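Local structure of short-chain dehydrogenase/reductase SDR (Paraburkholderia phymatum, 5VA8) at residues 71-74 against 75-78; 107-110 against 111-114; 124-127 against 128-131; 159-162 against 163-167. The protein binds NADP and probably acts as an NADP-dependent oxidoreductase of the short-chain dehydrogenase/reductase family. All blocks are in the same frame, centred on the assembly; numbering follows the deposited sequence. Where two conformers were deposited one is given.

Interaction 1. Residues 71-74 against 75-78; sequences ACDI and TTPE. With NAP (NADP nicotinamide-adenine-dinucleotide phosphate), chain E.
The adenine end of the NADP site is shaped by an Asx turn in which Asp73 folds back onto Thr75, just after strand 67-71. Asp73 OD1 accepts the amide of Thr75, N to OD1 2.9 Å, and also its hydroxyl, OG1 to OD1 2.6 Å. The hydroxyl arrives on the syn side of the oxygen and the amide on the anti side, both from one face of the carboxylate and well out of its plane. With OG1 of Thr75 set between its own backbone N and carbonyl carbon (chi1 71°), hydroxyl and amide can address the same atom. A third donor, the adenine amino group, reaches Asp73 OD1 from NADP N6A at 3.0 Å, a load that suits a carboxylate. One residue on, Ile74 N gives a nearly straight bond to NADP N1A, 3.0 Å long at 167°, while its side chain turns inward against Val45, so the amino donor and the ring acceptor of the adenine edge are both matched here. Behind them runs a type I turn from Asp73 to Thr76: Thr76 OG1 donates to Asp73 O at 2.9 Å, and the hydrogen bond from Thr76 N to that carbonyl is weak. Thr76 is also the N-cap of helix 77-86, its hydroxyl accepting from Gly79 N. An acidic side chain and the next backbone amide reading the adenine edge are characteristic of the Rossmann-fold cofactor site of short-chain dehydrogenases.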
loop_
_atom_site.group_PDB
_atom_site.type_symbol
_atom_site.label_atom_id
_atom_site.label_comp_id
_atom_site.label_asym_id
_atom_site.label_seq_id
_atom_site.Cartn_x
_atom_site.Cartn_y
_atom_site.Cartn_z
ATOM N N ALA A 71 -0.914 12.497 36.645
ATOM C CA ALA A 71 -0.065 13.584 36.156
ATOM C C ALA A 71 1.345 13.038 35.941
ATOM O O ALA A 71 2.093 12.832 36.897
ATOM C CB ALA A 71 -0.061 14.753 37.139
ATOM N N CYS A 72 1.711 12.808 34.680
ATOM C CA CYS A 72 3.048 12.299 34.402
ATOM C C CYS A 72 3.357 12.474 32.923
ATOM O O CYS A 72 2.463 12.683 32.099
ATOM C CB CYS A 72 3.187 10.822 34.785
ATOM S SG CYS A 72 2.307 9.737 33.630
ATOM N N ASP A 73 4.651 12.393 32.616
ATOM C CA ASP A 73 5.155 12.318 31.251
ATOM C C ASP A 73 5.153 10.849 30.859
ATOM O O ASP A 73 5.938 10.056 31.391
ATOM C CB ASP A 73 6.558 12.921 31.203
ATOM C CG ASP A 73 7.152 12.955 29.812
ATOM O OD1 ASP A 73 6.694 12.215 28.924
ATOM O OD2 ASP A 73 8.118 13.723 29.628
ATOM N N ILE A 74 4.247 10.474 29.951
ATOM C CA ILE A 74 4.081 9.072 29.597
ATOM C C ILE A 74 5.263 8.539 28.800
ATOM O O ILE A 74 5.387 7.321 28.627
ATOM C CB ILE A 74 2.751 8.896 28.827
ATOM C CG1 ILE A 74 2.298 7.437 28.820
ATOM C CG2 ILE A 74 2.875 9.413 27.391
ATOM C CD1 ILE A 74 1.994 6.886 30.200
ATOM N N THR A 75 6.154 9.418 28.337
ATOM C CA THR A 75 7.285 8.987 27.522
ATOM C C THR A 75 8.520 8.676 28.353
ATOM O O THR A 75 9.611 8.538 27.791
ATOM C CB THR A 75 7.622 10.025 26.430
ATOM O OG1 THR A 75 8.205 11.214 27.001
ATOM C CG2 THR A 75 6.366 10.381 25.625
ATOM N N THR A 76 8.371 8.542 29.674
ATOM C CA THR A 76 9.418 8.090 30.573
ATOM C C THR A 76 9.021 6.761 31.199
ATOM O O THR A 76 7.827 6.492 31.375
ATOM C CB THR A 76 9.651 9.106 31.694
ATOM O OG1 THR A 76 8.464 9.205 32.486
ATOM C CG2 THR A 76 9.978 10.480 31.105
ATOM N N PRO A 77 9.994 5.921 31.575
ATOM C CA PRO A 77 9.639 4.700 32.322
ATOM C C PRO A 77 8.898 4.998 33.614
ATOM O O PRO A 77 7.961 4.263 33.968
ATOM C CB PRO A 77 11.003 4.041 32.598
ATOM C CG PRO A 77 11.972 4.703 31.658
ATOM C CD PRO A 77 11.450 6.081 31.414
ATOM N N GLU A 78 9.302 6.049 34.336
ATOM C CA GLU A 78 8.630 6.400 35.584
ATOM C C GLU A 78 7.187 6.810 35.343
ATOM O O GLU A 78 6.298 6.486 36.144
ATOM C CB GLU A 78 9.380 7.523 36.297
ATOM C CG GLU A 78 10.757 7.131 36.828
ATOM C CD GLU A 78 11.823 7.092 35.747
ATOM O OE1 GLU A 78 11.539 7.467 34.583
ATOM O OE2 GLU A 78 12.958 6.679 36.074
HETATM P PA NAP E . -3.145 18.461 21.835
HETATM O O1A NAP E . -4.484 19.026 21.585
HETATM O O2A NAP E . -2.039 19.462 22.097
HETATM O O5B NAP E . -3.297 17.457 23.076
HETATM C C5B NAP E . -2.136 16.756 23.545
HETATM C C4B NAP E . -2.494 16.147 24.873
HETATM O O4B NAP E . -1.458 15.216 25.247
HETATM C C3B NAP E . -2.594 17.133 26.036
HETATM O O3B NAP E . -3.531 16.649 26.988
HETATM C C2B NAP E . -1.177 17.095 26.601
HETATM O O2B NAP E . -1.187 17.621 27.948
HETATM C C1B NAP E . -0.892 15.596 26.486
HETATM N N9A NAP E . 0.524 15.247 26.437
HETATM C C8A NAP E . 1.437 15.653 25.500
HETATM N N7A NAP E . 2.620 15.101 25.631
HETATM C C5A NAP E . 2.479 14.280 26.740
HETATM C C6A NAP E . 3.380 13.430 27.412
HETATM N N6A NAP E . 4.654 13.257 27.044
HETATM N N1A NAP E . 2.926 12.762 28.496
HETATM C C2A NAP E . 1.649 12.930 28.863
HETATM N N3A NAP E . 0.709 13.703 28.308
HETATM C C4A NAP E . 1.192 14.359 27.248
HETATM O O3 NAP E . -2.672 17.546 20.612
HETATM P PN NAP E . -3.466 16.624 19.571
HETATM O O1N NAP E . -4.556 15.914 20.270
HETATM O O2N NAP E . -3.786 17.452 18.390
HETATM O O5D NAP E . -2.300 15.607 19.176
HETATM C C5D NAP E . -2.201 14.303 19.785
HETATM C C4D NAP E . -1.186 13.535 18.976
HETATM O O4D NAP E . -1.697 13.358 17.634
HETATM C C3D NAP E . 0.183 14.209 18.817
HETATM O O3D NAP E . 1.224 13.233 18.786
HETATM C C2D NAP E . 0.061 14.884 17.455
HETATM O O2D NAP E . 1.304 15.138 16.808
HETATM C C1D NAP E . -0.737 13.808 16.724
HETATM N N1N NAP E . -1.439 14.295 15.510
HETATM C C2N NAP E . -2.208 15.395 15.571
HETATM C C3N NAP E . -2.907 15.806 14.455
HETATM C C7N NAP E . -3.806 17.003 14.398
HETATM O O7N NAP E . -4.027 17.537 13.294
HETATM N N7N NAP E . -4.226 17.531 15.545
HETATM C C4N NAP E . -2.850 15.013 13.312
HETATM C C5N NAP E . -2.036 13.893 13.282
HETATM C C6N NAP E . -1.321 13.556 14.391
HETATM P P2B NAP E . 0.171 18.111 28.667
HETATM O O1X NAP E . 0.976 16.883 28.934
HETATM O O2X NAP E . 0.879 19.078 27.716
HETATM O O3X NAP E . -0.328 18.820 29.941
#

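Interaction 2. Residues 107-110 against 111-114; sequences NFTH and DDWI. With MPO (3[N-morpholino]propane sulfonic acid), chain G.
Phe108 and Trp113 stand perpendicular to each other across the start of helix 110-138, with a capping box between Thr109 and Asp112 beside them. The Phe108 ring presents its edge to the face of the indole's six-membered ring, planes at 90° and centroids 5.6 Å apart. This offset T-shaped pair joins the residue before the N-cap to the fourth residue of the helix, the spacing of a hydrophobic staple. In the box, Asp112 N donates to Thr109 OG1 at 2.9 Å; in return Thr109 N points almost straight, at 175°, to Asp112 OD2, which it meets from above the carboxylate plane. Threonine and aspartate suit these places because their short polar groups can replace the partners that the first turn of a helix lacks. A buffer molecule, probably from the crystallisation liquor, also binds both side chains: its morpholine N1 donates to Asp112 OD2, and its sulfonate accepts from Thr109 OG1. On another side of the turn, Ile114 lays CG1 over one face of the His110 ring, a CH-pi contact with the carbon 4.0 Å from the ring centroid, while His110 NE2 bonds to Glu118 of the second subunit. Trp113 also meets Phe171 of that subunit edge-to-face. At the rim of the indole a water lies in the ring plane, accepting from Trp113 NE1 at 3.0 Å and donating to Phe108 O at 3.0 Å.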
loop_
_atom_site.group_PDB
_atom_site.type_symbol
_atom_site.label_atom_id
_atom_site.label_comp_id
_atom_site.label_asym_id
_atom_site.label_seq_id
_atom_site.Cartn_x
_atom_site.Cartn_y
_atom_site.Cartn_z
ATOM N N ASN A 107 18.733 19.635 9.815
ATOM C CA ASN A 107 18.881 20.222 11.137
ATOM C C ASN A 107 18.471 19.282 12.262
ATOM O O ASN A 107 18.598 19.662 13.429
ATOM C CB ASN A 107 18.069 21.517 11.227
ATOM C CG ASN A 107 18.611 22.597 10.320
ATOM O OD1 ASN A 107 19.827 22.734 10.163
ATOM N ND2 ASN A 107 17.717 23.378 9.720
ATOM N N PHE A 108 17.980 18.078 11.949
ATOM C CA PHE A 108 17.657 17.106 12.988
ATOM C C PHE A 108 18.942 16.616 13.642
ATOM O O PHE A 108 19.870 16.181 12.951
ATOM C CB PHE A 108 16.907 15.903 12.411
ATOM C CG PHE A 108 15.558 16.217 11.810
ATOM C CD1 PHE A 108 14.843 17.346 12.165
ATOM C CD2 PHE A 108 14.997 15.335 10.897
ATOM C CE1 PHE A 108 13.593 17.594 11.600
ATOM C CE2 PHE A 108 13.760 15.573 10.329
ATOM C CZ PHE A 108 13.053 16.702 10.676
ATOM N N THR A 109 18.997 16.669 14.967
ATOM C CA THR A 109 20.141 16.115 15.674
ATOM C C THR A 109 19.877 14.662 16.040
ATOM O O THR A 109 18.744 14.182 16.006
ATOM C CB THR A 109 20.448 16.902 16.941
ATOM O OG1 THR A 109 19.375 16.735 17.878
ATOM C CG2 THR A 109 20.654 18.385 16.628
ATOM N N HIS A 110 20.951 13.960 16.402
ATOM C CA HIS A 110 20.787 12.608 16.924
ATOM C C HIS A 110 19.810 12.594 18.095
ATOM O O HIS A 110 18.938 11.717 18.187
ATOM C CB HIS A 110 22.150 12.059 17.341
ATOM C CG HIS A 110 22.083 10.690 17.929
ATOM N ND1 HIS A 110 22.211 10.455 19.280
ATOM C CD2 HIS A 110 21.870 9.484 17.352
ATOM C CE1 HIS A 110 22.093 9.160 19.510
ATOM N NE2 HIS A 110 21.885 8.547 18.357
ATOM N N ASP A 111 19.913 13.583 18.981
ATOM C CA ASP A 111 19.014 13.652 20.132
ATOM C C ASP A 111 17.578 13.917 19.702
ATOM O O ASP A 111 16.638 13.401 20.315
ATOM C CB ASP A 111 19.469 14.736 21.113
ATOM C CG ASP A 111 20.315 14.193 22.241
ATOM O OD1 ASP A 111 20.924 15.010 22.960
ATOM O OD2 ASP A 111 20.381 12.964 22.407
ATOM N N ASP A 112 17.380 14.739 18.664
ATOM C CA ASP A 112 16.027 14.929 18.137
ATOM C C ASP A 112 15.411 13.597 17.736
ATOM O O ASP A 112 14.236 13.327 18.019
ATOM C CB ASP A 112 16.034 15.841 16.912
ATOM C CG ASP A 112 16.259 17.301 17.243
ATOM O OD1 ASP A 112 15.932 17.749 18.367
ATOM O OD2 ASP A 112 16.761 18.000 16.342
ATOM N N TRP A 113 16.193 12.765 17.041
ATOM C CA TRP A 113 15.709 11.459 16.614
ATOM C C TRP A 113 15.373 10.574 17.800
ATOM O O TRP A 113 14.316 9.936 17.826
ATOM C CB TRP A 113 16.750 10.781 15.721
ATOM C CG TRP A 113 16.655 11.253 14.305
ATOM C CD1 TRP A 113 17.572 12.004 13.614
ATOM C CD2 TRP A 113 15.555 11.041 13.419
ATOM N NE1 TRP A 113 17.115 12.252 12.341
ATOM C CE2 TRP A 113 15.877 11.673 12.197
ATOM C CE3 TRP A 113 14.327 10.377 13.538
ATOM C CZ2 TRP A 113 15.013 11.655 11.098
ATOM C CZ3 TRP A 113 13.470 10.371 12.445
ATOM C CH2 TRP A 113 13.824 11.007 11.247
ATOM N N ILE A 114 16.276 10.498 18.784
ATOM C CA ILE A 114 16.013 9.624 19.924
ATOM C C ILE A 114 14.750 10.066 20.649
ATOM O O ILE A 114 13.915 9.239 21.028
ATOM C CB ILE A 114 17.224 9.586 20.873
ATOM C CG1 ILE A 114 18.452 9.026 20.157
ATOM C CG2 ILE A 114 16.903 8.746 22.111
ATOM C CD1 ILE A 114 18.318 7.580 19.741
HETATM S S1 MPO G . 19.299 19.537 20.373
HETATM O O1 MPO G . 19.467 19.690 21.868
HETATM O O2 MPO G . 20.395 20.438 19.853
HETATM O O4 MPO G . 14.428 20.915 14.205
HETATM N N1 MPO G . 15.809 20.509 16.683
HETATM C C1 MPO G . 17.652 20.112 19.843
HETATM O O3 MPO G . 19.559 18.114 19.956
HETATM C C2 MPO G . 17.617 20.405 18.343
HETATM C C3 MPO G . 16.251 20.994 17.981
HETATM C C4 MPO G . 14.378 20.523 16.634
HETATM C C5 MPO G . 13.835 20.148 15.253
HETATM C C6 MPO G . 15.853 20.920 14.263
HETATM C C7 MPO G . 16.396 21.290 15.645
HETATM O O HOH W 1 19.621 13.650 11.366
#

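Interaction 3. Residues 124-127 against 128-131; sequences PIEL and IRAT
Glu126 and Arg129 pair along the outer flank of helix 110-138, whereas Leu127, Ile128 and Thr131 pack on its buried side. The inner part is closely packed. Ile128 CG1 lies 3.3 Å from Pro124 O, one turn back, and the Ile128 amide bonds to the same carbonyl. Thr131 turns its hydroxyl back toward the preceding turn: OG1, placed between the backbone N and the carbonyl carbon (chi1 59°), donates to Leu127 O at 2.8 Å. The bond from Thr131 N to that carbonyl is weak (120°), so the hydroxyl helps to satisfy an oxygen in a buried setting where threonine can serve both with its methyl and its OH. Pro124 has no N-H to offer the preceding turn, and the helix is kinked there.

The more open flank is held by charge. The two side chains run side by side, and Arg129 grips the carboxylate side-on: NH2 reaches Glu126 OE1 at 3.0 Å and NE reaches Glu126 OE2 at 3.1 Å, each oxygen being met on its syn side. Both oxygens lie in the guanidinium plane, yet the two flat groups are twisted 36° apart. Glu126 has two modelled conformers, so the bridge is certain only for the one described. Glu126 also touches Arg80 of helix 77-86, and Arg129 packs on Arg106 of the second subunit.

In the fold, Leu127 and Thr131 press on Leu93 of strand 92-95, Ala130 on Leu84 of helix 77-86, and Ile128 on Ile172 of helix 159-179, while Ile125 meets Trp113 of the second subunit.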
loop_
_atom_site.group_PDB
_atom_site.type_symbol
_atom_site.label_atom_id
_atom_site.label_comp_id
_atom_site.label_asym_id
_atom_site.label_seq_id
_atom_site.Cartn_x
_atom_site.Cartn_y
_atom_site.Cartn_z
ATOM N N PRO A 124 4.703 3.731 23.094
ATOM C CA PRO A 124 3.579 2.811 22.849
ATOM C C PRO A 124 3.967 1.348 22.930
ATOM O O PRO A 124 3.190 0.531 23.439
ATOM C CB PRO A 124 3.120 3.168 21.427
ATOM C CG PRO A 124 3.639 4.518 21.171
ATOM C CD PRO A 124 4.844 4.746 22.033
ATOM N N ILE A 125 5.152 0.994 22.423
ATOM C CA ILE A 125 5.609 -0.399 22.461
ATOM C C ILE A 125 5.760 -0.882 23.897
ATOM O O ILE A 125 5.347 -2.001 24.247
ATOM C CB ILE A 125 6.921 -0.541 21.666
ATOM C CG1 ILE A 125 6.640 -0.374 20.172
ATOM C CG2 ILE A 125 7.595 -1.914 21.926
ATOM C CD1 ILE A 125 7.895 -0.326 19.303
ATOM N N GLU A 126 6.362 -0.058 24.752
ATOM C CA GLU A 126 6.553 -0.480 26.132
ATOM C C GLU A 126 5.229 -0.577 26.887
ATOM O O GLU A 126 5.093 -1.432 27.773
ATOM C CB GLU A 126 7.528 0.466 26.829
ATOM C CG GLU A 126 8.969 0.277 26.347
ATOM C CD GLU A 126 9.547 -1.083 26.721
ATOM O OE1 GLU A 126 10.202 -1.175 27.785
ATOM O OE2 GLU A 126 9.343 -2.061 25.964
ATOM N N LEU A 127 4.250 0.276 26.567
ATOM C CA LEU A 127 2.959 0.144 27.240
ATOM C C LEU A 127 2.223 -1.098 26.772
ATOM O O LEU A 127 1.529 -1.740 27.571
ATOM C CB LEU A 127 2.104 1.394 27.023
ATOM C CG LEU A 127 2.549 2.575 27.900
ATOM C CD1 LEU A 127 1.920 3.897 27.447
ATOM C CD2 LEU A 127 2.212 2.289 29.359
ATOM N N ILE A 128 2.358 -1.459 25.491
ATOM C CA ILE A 128 1.824 -2.745 25.046
ATOM C C ILE A 128 2.498 -3.881 25.802
ATOM O O ILE A 128 1.831 -4.776 26.329
ATOM C CB ILE A 128 1.976 -2.908 23.525
ATOM C CG1 ILE A 128 1.053 -1.909 22.825
ATOM C CG2 ILE A 128 1.658 -4.345 23.117
ATOM C CD1 ILE A 128 1.279 -1.773 21.340
ATOM N N ARG A 129 3.829 -3.850 25.890
ATOM C CA ARG A 129 4.524 -4.941 26.572
ATOM C C ARG A 129 4.060 -5.068 28.018
ATOM O O ARG A 129 3.928 -6.186 28.544
ATOM C CB ARG A 129 6.038 -4.729 26.501
ATOM C CG ARG A 129 6.820 -5.927 27.004
ATOM C CD ARG A 129 8.310 -5.800 26.747
ATOM N NE ARG A 129 8.926 -4.711 27.500
ATOM C CZ ARG A 129 9.258 -4.782 28.788
ATOM N NH1 ARG A 129 9.020 -5.888 29.485
ATOM N NH2 ARG A 129 9.834 -3.740 29.381
ATOM N N ALA A 130 3.770 -3.939 28.671
ATOM C CA ALA A 130 3.383 -3.973 30.078
ATOM C C ALA A 130 1.930 -4.379 30.308
ATOM O O ALA A 130 1.581 -4.731 31.443
ATOM C CB ALA A 130 3.625 -2.605 30.712
ATOM N N THR A 131 1.077 -4.347 29.272
ATOM C CA THR A 131 -0.343 -4.618 29.452
ATOM C C THR A 131 -0.839 -5.832 28.686
ATOM O O THR A 131 -1.964 -6.283 28.941
ATOM C CB THR A 131 -1.179 -3.398 29.038
ATOM O OG1 THR A 131 -0.914 -3.071 27.665
ATOM C CG2 THR A 131 -0.828 -2.200 29.929
#

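Interaction 4. Residues 159-162 against 163-167. With TCE (3,3',3''-phosphanetriyltripropanoic acid), chain F; NAP (NADP nicotinamide-adenine-dinucleotide phosphate), chain E.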
loop_
_atom_site.group_PDB
_atom_site.type_symbol
_atom_site.label_atom_id
_atom_site.label_comp_id
_atom_site.label_asym_id
_atom_site.label_seq_id
_atom_site.Cartn_x
_atom_site.Cartn_y
_atom_site.Cartn_z
ATOM N N GLY A 159 9.643 15.325 9.308
ATOM C CA GLY A 159 10.454 14.128 9.120
ATOM C C GLY A 159 10.579 13.264 10.361
ATOM O O GLY A 159 10.646 12.038 10.262
ATOM N N LEU A 160 10.631 13.890 11.549
ATOM C CA LEU A 160 10.762 13.099 12.777
ATOM C C LEU A 160 9.534 12.230 13.005
ATOM O O LEU A 160 9.648 11.123 13.554
ATOM C CB LEU A 160 10.998 14.019 13.979
ATOM C CG LEU A 160 12.323 14.789 13.981
ATOM C CD1 LEU A 160 12.317 15.853 15.064
ATOM C CD2 LEU A 160 13.507 13.832 14.189
ATOM N N SER A 161 8.355 12.719 12.608
ATOM C CA SER A 161 7.132 11.926 12.674
ATOM C C SER A 161 7.095 10.888 11.558
ATOM O O SER A 161 6.770 9.716 11.799
ATOM C CB SER A 161 5.907 12.842 12.572
ATOM O OG SER A 161 4.706 12.079 12.484
ATOM N N ASN A 162 7.423 11.320 10.336
ATOM C CA ASN A 162 7.497 10.417 9.192
ATOM C C ASN A 162 8.292 9.178 9.549
ATOM O O ASN A 162 7.902 8.052 9.222
ATOM C CB ASN A 162 8.166 11.119 8.002
ATOM C CG ASN A 162 7.406 12.354 7.526
ATOM O OD1 ASN A 162 6.221 12.531 7.823
ATOM N ND2 ASN A 162 8.094 13.214 6.773
ATOM N N GLY A 163 9.410 9.370 10.235
ATOM C CA GLY A 163 10.219 8.259 10.684
ATOM C C GLY A 163 9.674 7.531 11.900
ATOM O O GLY A 163 9.399 6.329 11.823
ATOM N N ALA A 164 9.522 8.225 13.034
ATOM C CA ALA A 164 9.220 7.512 14.275
ATOM C C ALA A 164 7.889 6.782 14.197
ATOM O O ALA A 164 7.772 5.639 14.657
ATOM C CB ALA A 164 9.231 8.484 15.458
ATOM N N ARG A 165 6.868 7.415 13.619
ATOM C CA ARG A 165 5.559 6.778 13.651
ATOM C C ARG A 165 5.467 5.645 12.651
ATOM O O ARG A 165 4.715 4.690 12.880
ATOM C CB ARG A 165 4.465 7.808 13.385
ATOM C CG ARG A 165 4.507 8.943 14.410
ATOM C CD ARG A 165 3.259 9.763 14.241
ATOM N NE ARG A 165 3.271 11.074 14.884
ATOM C CZ ARG A 165 2.749 11.355 16.073
ATOM N NH1 ARG A 165 2.230 10.395 16.847
ATOM N NH2 ARG A 165 2.747 12.619 16.487
ATOM N N SER A 166 6.237 5.725 11.562
ATOM C CA SER A 166 6.333 4.604 10.636
ATOM C C SER A 166 7.031 3.419 11.288
ATOM O O SER A 166 6.694 2.257 11.007
ATOM C CB SER A 166 7.068 5.034 9.370
ATOM O OG SER A 166 6.293 5.977 8.639
ATOM N N GLY A 167 8.025 3.702 12.136
ATOM C CA GLY A 167 8.668 2.641 12.898
ATOM C C GLY A 167 7.691 1.918 13.795
ATOM O O GLY A 167 7.665 0.683 13.840
HETATM O O16 TCE F . 3.420 14.348 14.247
HETATM C C14 TCE F . 2.552 14.413 13.334
HETATM O O15 TCE F . 2.620 13.653 12.340
HETATM C C5 TCE F . 1.430 15.445 13.432
HETATM C C2 TCE F . 0.745 15.541 12.072
HETATM P P TCE F . -0.798 16.560 12.240
HETATM C C3 TCE F . -0.517 18.049 13.287
HETATM C C6 TCE F . 0.453 18.872 12.450
HETATM C C8 TCE F . 0.855 20.076 13.277
HETATM O O10 TCE F . 0.743 21.211 12.759
HETATM O O9 TCE F . 1.280 19.927 14.456
HETATM C C1 TCE F . -1.407 17.002 10.559
HETATM C C4 TCE F . -1.694 15.699 9.820
HETATM C C11 TCE F . -2.116 16.064 8.409
HETATM O O12 TCE F . -2.486 15.178 7.594
HETATM O O13 TCE F . -2.093 17.279 8.075
HETATM P PA NAP E . -3.145 18.461 21.835
HETATM O O1A NAP E . -4.484 19.026 21.585
HETATM O O2A NAP E . -2.039 19.462 22.097
HETATM O O5B NAP E . -3.297 17.457 23.076
HETATM C C5B NAP E . -2.136 16.756 23.545
HETATM C C4B NAP E . -2.494 16.147 24.873
HETATM O O4B NAP E . -1.458 15.216 25.247
HETATM C C3B NAP E . -2.594 17.133 26.036
HETATM O O3B NAP E . -3.531 16.649 26.988
HETATM C C2B NAP E . -1.177 17.095 26.601
HETATM O O2B NAP E . -1.187 17.621 27.948
HETATM C C1B NAP E . -0.892 15.596 26.486
HETATM N N9A NAP E . 0.524 15.247 26.437
HETATM C C8A NAP E . 1.437 15.653 25.500
HETATM N N7A NAP E . 2.620 15.101 25.631
HETATM C C5A NAP E . 2.479 14.280 26.740
HETATM C C6A NAP E . 3.380 13.430 27.412
HETATM N N6A NAP E . 4.654 13.257 27.044
HETATM N N1A NAP E . 2.926 12.762 28.496
HETATM C C2A NAP E . 1.649 12.930 28.863
HETATM N N3A NAP E . 0.709 13.703 28.308
HETATM C C4A NAP E . 1.192 14.359 27.248
HETATM O O3 NAP E . -2.672 17.546 20.612
HETATM P PN NAP E . -3.466 16.624 19.571
HETATM O O1N NAP E . -4.556 15.914 20.270
HETATM O O2N NAP E . -3.786 17.452 18.390
HETATM O O5D NAP E . -2.300 15.607 19.176
HETATM C C5D NAP E . -2.201 14.303 19.785
HETATM C C4D NAP E . -1.186 13.535 18.976
HETATM O O4D NAP E . -1.697 13.358 17.634
HETATM C C3D NAP E . 0.183 14.209 18.817
HETATM O O3D NAP E . 1.224 13.233 18.786
HETATM C C2D NAP E . 0.061 14.884 17.455
HETATM O O2D NAP E . 1.304 15.138 16.808
HETATM C C1D NAP E . -0.737 13.808 16.724
HETATM N N1N NAP E . -1.439 14.295 15.510
HETATM C C2N NAP E . -2.208 15.395 15.571
HETATM C C3N NAP E . -2.907 15.806 14.455
HETATM C C7N NAP E . -3.806 17.003 14.398
HETATM O O7N NAP E . -4.027 17.537 13.294
HETATM N N7N NAP E . -4.226 17.531 15.545
HETATM C C4N NAP E . -2.850 15.013 13.312
HETATM C C5N NAP E . -2.036 13.893 13.282
HETATM C C6N NAP E . -1.321 13.556 14.391
HETATM P P2B NAP E . 0.171 18.111 28.667
HETATM O O1X NAP E . 0.976 16.883 28.934
HETATM O O2X NAP E . 0.879 19.078 27.716
HETATM O O3X NAP E . -0.328 18.820 29.941
#
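Arg165 reaches back along its helix past Ser161, one turn earlier, and on to two bound molecules. Its CB lies 3.4 Å from Ser161 O, the carbonyl that also takes the Arg165 amide, and CG stays 3.5 Å from that oxygen. From CG to NE the chain is extended, and CD passes 3.2 Å from Ser161 OG. NE then donates to Ser161 OG at 3.0 Å, a bent bond (136°) within the guanidinium plane, and makes a weak one to O16 of the phosphane tricarboxylate. CZ and NH1 lie near NADP O3D, a nicotinamide ribose hydroxyl. At the tip NH2 forks, giving 2.9 Å to ligand O16 and 2.8 Å to O3D. Ser161 OG, also bonded to Ser150 OG, donates to ligand O15 at 2.6 Å, so Ser161 and Arg165 grip the two oxygens of one carboxylate. Four residues apart, they probably occupy the places of tyrosine and lysine in the Tyr-x-x-x-Lys motif of classical short-chain dehydrogenases. Helix 159-179 links strands 141-146 and 184-191 in a beta-alpha-beta unit; Ala164 and Arg165 face Leu117 and Asn120 of helix 110-138, and Ser166 packs on Ser166 of the second subunit.

NADP ties together interactions 1 and 4, whose centres are 21 Å apart: the first holds the adenine, the last the nicotinamide ribose and the neighbouring tricarboxylate. Interactions 2 and 3 lie on one helix, 110-138, with centres 24 Å apart, and each leans on a ligand-binding segment. At 124-131, Leu127 CD1 meets Ile74 CG1 of interaction 1 at 3.8 Å, backing the adenine loop from inside. At 107-114, Trp113 CD2 packs 3.5 Å from Leu160 CD2 of interaction 4, and Phe108 CE2 lies 3.8 Å from Gly159 CA. Interactions 2, 3 and 4 also touch the second subunit, so helix 159-179 lines the pocket, these parts of helix 110-138 back it, and both helices reach the subunit interface.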